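PDB 1O63: ATP phosphoribosyltransferase from Thermotoga maritima, which probably catalyses the first step of histidine biosynthesis, condensing ATP with 5-phosphoribose 1-diphosphate to give N'-(5'-phosphoribosyl)-ATP and diphosphate. Local coordinates for residues T18-T23 against I40-V45. Sequence-based numbering, arbitrary orientation.
Sequences TYLKKT and IVCFMV
Leu-20 reaches from the helix to the strand with a single methyl group: its CD1 sits 3.7 Å from SG of Cys-42, a purely apolar meeting in a buried layer. The leucine stretches CD1 out to full length. With CG beside the backbone N and opposite the carbonyl carbon, and CD1 trans to CA (chi2 -172°), that methyl leads the way to the strand, while CD2 branches off behind it. The CG-CD1 bond points almost straight at the sulfur of Cys-42, so the methyl meets SG end-on. Ile-40 is extended through both torsions, chi1 and chi2 near 180°, and presents the end of its longer branch. Its CD1 comes up to the side of the leucine methyl, 4.3 Å from CD1 of Leu-20. Because Ile-40 and Cys-42 alternate with Val-41 and Phe-43, they share the strand face that looks at the helix. This is helix-on-sheet packing in an alpha/beta domain of a phosphoribosyltransferase placed in the periplasmic-binding-protein clan: helix 13-23 follows strand 4-8, which runs parallel to and pairs with strand 40-45. Leu-5 of that neighbouring strand touches both Leu-20 and Ile-40, as does Val-25 from the loop after the helix. On the other face, Phe-43 packs on Ala-140 of the second subunit. Three residues on from Leu-20, the hydroxyl of Thr-23 donates to the carbonyl O of Leu-20, OG1 to O 2.9 Å, approaching at 119° to the C=O and tilted somewhat from its plane.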
ATOM      1  N   THR A  18      14.849 -13.716  12.527  1.00 23.66           N
ATOM      2  CA  THR A  18      15.318 -14.923  13.251  1.00 26.44           C
ATOM      3  C   THR A  18      16.420 -15.626  12.509  1.00 26.41           C
ATOM      4  O   THR A  18      17.426 -16.075  13.125  1.00 27.17           O
ATOM      5  CB  THR A  18      14.120 -15.841  13.549  1.00 28.06           C
ATOM      6  OG1 THR A  18      13.364 -15.181  14.596  1.00 25.49           O
ATOM      7  CG2 THR A  18      14.522 -17.213  14.031  1.00 27.76           C
ATOM      8  N   TYR A  19      16.381 -15.675  11.169  1.00 27.81           N
ATOM      9  CA  TYR A  19      17.481 -16.289  10.419  1.00 27.03           C
ATOM     10  C   TYR A  19      18.799 -15.555  10.715  1.00 27.82           C
ATOM     11  O   TYR A  19      19.830 -16.196  10.954  1.00 25.36           O
ATOM     12  CB  TYR A  19      17.302 -16.324   8.922  1.00 27.45           C
ATOM     13  CG  TYR A  19      16.098 -17.008   8.337  1.00 28.74           C
ATOM     14  CD1 TYR A  19      15.639 -18.229   8.791  1.00 30.14           C
ATOM     15  CD2 TYR A  19      15.413 -16.411   7.272  1.00 29.71           C
ATOM     16  CE1 TYR A  19      14.516 -18.835   8.244  1.00 31.25           C
ATOM     17  CE2 TYR A  19      14.305 -17.021   6.719  1.00 30.22           C
ATOM     18  CZ  TYR A  19      13.862 -18.222   7.193  1.00 30.72           C
ATOM     19  OH  TYR A  19      12.747 -18.797   6.611  1.00 31.47           O
ATOM     20  N   LEU A  20      18.781 -14.235  10.599  1.00 25.98           N
ATOM     21  CA  LEU A  20      20.001 -13.455  10.838  1.00 28.09           C
ATOM     22  C   LEU A  20      20.494 -13.652  12.266  1.00 29.67           C
ATOM     23  O   LEU A  20      21.703 -13.665  12.514  1.00 31.72           O
ATOM     24  CB  LEU A  20      19.684 -11.960  10.638  1.00 28.94           C
ATOM     25  CG  LEU A  20      19.121 -11.569   9.267  1.00 30.48           C
ATOM     26  CD1 LEU A  20      19.043 -10.042   9.171  1.00 29.65           C
ATOM     27  CD2 LEU A  20      20.005 -12.128   8.155  1.00 30.13           C
ATOM     28  N   LYS A  21      19.560 -13.668  13.214  1.00 31.31           N
ATOM     29  CA  LYS A  21      19.902 -13.923  14.619  1.00 33.39           C
ATOM     30  C   LYS A  21      20.651 -15.238  14.738  1.00 33.53           C
ATOM     31  O   LYS A  21      21.774 -15.261  15.258  1.00 33.67           O
ATOM     32  CB  LYS A  21      18.643 -13.896  15.491  1.00 35.34           C
ATOM     33  CG  LYS A  21      18.924 -14.043  16.984  1.00 40.79           C
ATOM     34  CD  LYS A  21      17.666 -14.401  17.771  1.00 43.15           C
ATOM     35  CE  LYS A  21      17.997 -14.588  19.251  1.00 46.87           C
ATOM     36  NZ  LYS A  21      16.838 -15.116  20.025  1.00 50.09           N
ATOM     37  N   LYS A  22      20.208 -16.297  14.043  1.00 33.61           N
ATOM     38  CA  LYS A  22      20.928 -17.568  14.116  1.00 35.30           C
ATOM     39  C   LYS A  22      22.203 -17.631  13.303  1.00 35.14           C
ATOM     40  O   LYS A  22      22.997 -18.568  13.518  1.00 33.67           O
ATOM     41  CB  LYS A  22      20.037 -18.756  13.750  1.00 33.17           C
ATOM     42  CG  LYS A  22      18.730 -18.764  14.574  1.00 32.48           C
ATOM     43  CD  LYS A  22      17.883 -19.928  14.106  1.00 36.06           C
ATOM     44  CE  LYS A  22      16.674 -20.176  14.980  1.00 41.50           C
ATOM     45  NZ  LYS A  22      15.815 -21.243  14.351  1.00 43.56           N
ATOM     46  N   THR A  23      22.451 -16.721  12.362  1.00 34.60           N
ATOM     47  CA  THR A  23      23.707 -16.703  11.646  1.00 36.27           C
ATOM     48  C   THR A  23      24.810 -16.024  12.462  1.00 37.69           C
ATOM     49  O   THR A  23      25.991 -16.207  12.160  1.00 39.78           O
ATOM     50  CB  THR A  23      23.651 -16.030  10.262  1.00 39.22           C
ATOM     51  OG1 THR A  23      23.570 -14.611  10.439  1.00 38.97           O
ATOM     52  CG2 THR A  23      22.456 -16.535   9.469  1.00 34.36           C
ATOM     53  N   ILE A  40      27.081  -5.276   9.552  1.00 38.14           N
ATOM     54  CA  ILE A  40      25.755  -5.430   8.987  1.00 36.69           C
ATOM     55  C   ILE A  40      24.815  -4.295   9.362  1.00 34.31           C
ATOM     56  O   ILE A  40      24.672  -3.931  10.532  1.00 33.65           O
ATOM     57  CB  ILE A  40      25.087  -6.768   9.354  1.00 39.32           C
ATOM     58  CG1 ILE A  40      23.687  -6.832   8.699  1.00 39.55           C
ATOM     59  CG2 ILE A  40      24.949  -6.892  10.858  1.00 42.48           C
ATOM     60  CD1 ILE A  40      22.913  -8.067   9.072  1.00 40.66           C
ATOM     61  N   VAL A  41      24.154  -3.754   8.344  1.00 30.99           N
ATOM     62  CA  VAL A  41      23.115  -2.733   8.551  1.00 26.79           C
ATOM     63  C   VAL A  41      21.833  -3.276   7.894  1.00 26.32           C
ATOM     64  O   VAL A  41      21.899  -3.727   6.742  1.00 23.42           O
ATOM     65  CB  VAL A  41      23.507  -1.421   7.879  1.00 29.41           C
ATOM     66  CG1 VAL A  41      22.343  -0.442   7.794  1.00 31.08           C
ATOM     67  CG2 VAL A  41      24.679  -0.771   8.612  1.00 28.30           C
ATOM     68  N   CYS A  42      20.734  -3.260   8.640  1.00 23.43           N
ATOM     69  CA  CYS A  42      19.471  -3.713   8.062  1.00 20.87           C
ATOM     70  C   CYS A  42      18.554  -2.512   7.820  1.00 21.40           C
ATOM     71  O   CYS A  42      18.265  -1.784   8.764  1.00 19.85           O
ATOM     72  CB  CYS A  42      18.744  -4.693   9.003  1.00 20.83           C
ATOM     73  SG  CYS A  42      19.504  -6.328   9.078  1.00 22.56           S
ATOM     74  N   PHE A  43      18.113  -2.370   6.568  1.00 21.36           N
ATOM     75  CA  PHE A  43      17.077  -1.374   6.263  1.00 20.51           C
ATOM     76  C   PHE A  43      15.717  -2.087   6.413  1.00 20.91           C
ATOM     77  O   PHE A  43      15.519  -3.111   5.753  1.00 20.05           O
ATOM     78  CB  PHE A  43      17.280  -0.866   4.849  1.00 20.57           C
ATOM     79  CG  PHE A  43      18.610  -0.199   4.596  1.00 21.45           C
ATOM     80  CD1 PHE A  43      19.361  -0.546   3.471  1.00 24.56           C
ATOM     81  CD2 PHE A  43      19.084   0.789   5.412  1.00 20.00           C
ATOM     82  CE1 PHE A  43      20.566   0.109   3.235  1.00 26.01           C
ATOM     83  CE2 PHE A  43      20.271   1.460   5.179  1.00 23.01           C
ATOM     84  CZ  PHE A  43      21.041   1.078   4.078  1.00 22.58           C
HETATM   85  N   MSE A  44      14.852  -1.593   7.276  1.00 20.59           N
HETATM   86  CA  MSE A  44      13.537  -2.234   7.508  1.00 23.05           C
HETATM   87  C   MSE A  44      12.498  -1.546   6.645  1.00 23.92           C
HETATM   88  O   MSE A  44      12.263  -0.348   6.819  1.00 24.85           O
HETATM   89  CB  MSE A  44      13.175  -2.118   8.985  1.00 25.81           C
HETATM   90  CG  MSE A  44      14.300  -2.516   9.936  1.00 23.97           C
HETATM   91 SE   MSE A  44      14.739  -4.390   9.787  1.00 33.17          SE
HETATM   92  CE  MSE A  44      12.997  -5.162   9.941  1.00 23.81           C
ATOM     93  N   VAL A  45      12.046  -2.204   5.578  1.00 23.37           N
ATOM     94  CA  VAL A  45      11.243  -1.532   4.559  1.00 21.13           C
ATOM     95  C   VAL A  45       9.996  -2.324   4.205  1.00 23.38           C
ATOM     96  O   VAL A  45       9.898  -3.495   4.586  1.00 23.55           O
ATOM     97  CB  VAL A  45      12.065  -1.308   3.268  1.00 22.76           C
ATOM     98  CG1 VAL A  45      13.344  -0.503   3.578  1.00 22.28           C
ATOM     99  CG2 VAL A  45      12.460  -2.634   2.613  1.00 18.66           C
TER